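Local coordinates for triosephosphate isomerase (PDB 4O4V) that catalyses the interconversion of D-glyceraldehyde 3-phosphate and dihydroxyacetone phosphate in glycolysis and gluconeogenesis, working as a homodimer, at the interface of chains A and B. Residues are numbered along the deposited sequence; one frame, centred on the assembly and turned at random. Chains: chain A/B, Triosephosphate isomerase.

The interface of chains A and B. Residues chain A 14-15, 43, 45-46; chain B 80-81, 84.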
# COMPACT_ATOMS: atom_id res chain seq x y z
N PRO A 14 -2.99 12.29 7.68
CA PRO A 14 -2.68 12.37 9.11
C PRO A 14 -2.78 10.98 9.75
O PRO A 14 -2.98 9.98 9.07
CB PRO A 14 -3.76 13.34 9.63
CG PRO A 14 -4.94 13.02 8.77
CD PRO A 14 -4.36 12.73 7.40
N LYS A 15 -2.62 10.91 11.07
CA LYS A 15 -2.63 9.65 11.77
C LYS A 15 -4.00 9.06 11.92
O LYS A 15 -4.11 7.85 12.09
CB LYS A 15 -2.02 9.81 13.18
CG LYS A 15 -0.52 9.95 13.14
CD LYS A 15 0.15 9.87 14.52
CE LYS A 15 -0.29 10.95 15.43
NZ LYS A 15 0.08 12.27 14.88
N PRO A 43 -3.92 8.84 2.00
CA PRO A 43 -3.72 7.39 2.20
C PRO A 43 -4.94 6.59 1.78
O PRO A 43 -6.08 7.03 1.94
CB PRO A 43 -3.48 7.28 3.71
CG PRO A 43 -2.87 8.60 4.07
CD PRO A 43 -3.56 9.61 3.21
N ILE A 45 -6.69 4.24 3.00
CA ILE A 45 -7.74 3.97 3.97
C ILE A 45 -8.61 5.20 4.24
O ILE A 45 -9.74 5.07 4.75
CB ILE A 45 -7.12 3.40 5.25
CG1 ILE A 45 -8.18 2.70 6.11
CG2 ILE A 45 -6.35 4.45 6.04
CD1 ILE A 45 -7.60 1.99 7.35
N PHE A 46 -8.12 6.39 3.89
CA PHE A 46 -8.90 7.62 3.99
C PHE A 46 -9.58 8.02 2.68
O PHE A 46 -10.37 8.97 2.67
CB PHE A 46 -8.03 8.79 4.46
CG PHE A 46 -7.42 8.63 5.83
CD1 PHE A 46 -8.04 7.94 6.85
CD2 PHE A 46 -6.19 9.21 6.10
CE1 PHE A 46 -7.42 7.81 8.12
CE2 PHE A 46 -5.58 9.08 7.36
CZ PHE A 46 -6.21 8.40 8.37
N PRO B 80 -1.46 3.79 13.15
CA PRO B 80 -2.48 4.66 13.75
C PRO B 80 -3.70 4.88 12.84
O PRO B 80 -4.81 5.04 13.33
CB PRO B 80 -1.73 5.98 13.99
CG PRO B 80 -0.25 5.58 14.04
CD PRO B 80 -0.12 4.41 13.16
N MET B 81 -3.49 4.91 11.52
CA MET B 81 -4.61 5.15 10.61
C MET B 81 -5.60 3.99 10.71
O MET B 81 -6.82 4.20 10.79
CB MET B 81 -4.12 5.26 9.18
CG MET B 81 -3.14 6.38 8.89
SD MET B 81 -2.55 6.24 7.19
CE MET B 81 -1.26 7.49 7.20
N SER B 84 -7.47 3.89 13.95
CA SER B 84 -8.46 4.95 14.12
C SER B 84 -9.84 4.52 13.63
O SER B 84 -10.84 5.16 13.99
CB SER B 84 -8.00 6.25 13.44
OG SER B 84 -8.20 6.27 12.02
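B:Met81, on the short helix 79-83 of one subunit, fills a pocket of the other with its whole side chain: A:Ile45 and A:Phe46 lie at its base (CB, CG), A:Pro43 and the A:Pro14 carbonyl at its SD/CE end. This is one patch of the two-fold homodimer interface, repeated with the chains exchanged. On chain A two separate segments meet the methionine: the loop after strand 5-9, which in this TIM-barrel family leads on from catalytic residues, and A:Pro43 with the 3-10 helix 44-46.

The tight part is the methionine. Its CG lies beside the backbone N (chi1 -61°), and the chain then runs extended, carrying SD and CE inward. The methyl CE meets A:Pro43 CG at 3.7 Å, the side chains crossing at about a right angle. That same CE lies 3.6 Å from A:Pro14 O, which also sits in plane at the edge of the A:Phe46 ring. B:Met81 CG lies off the ring plane, beyond the CZ/CE2 rim, with CZ 3.7 Å away. Over the same face, offset toward the rim, A:Ile45 CG2 braces the phenyl and meets B:Met81 CB at 3.9 Å, its side chain crossing the methionine obliquely.

At A:Lys15 the backbones approach closely but side-chain contact is sparse, CB to B:Pro80 CB at 3.9 Å. A:Lys15 O comes 3.1 Å from B:Met81 N, yet the amide hydrogen is not directed at that oxygen. It also abuts B:Pro80 O at 3.1 Å, two acceptors without a bond.

The loose side is B:Ser84, which hides merely 1 Å². It turns back to its own chain, where OG hydrogen-bonds B:Met81 O at 2.8 Å, the C=O...OG angle being 130° and OG tilted 26° from the carbonyl plane.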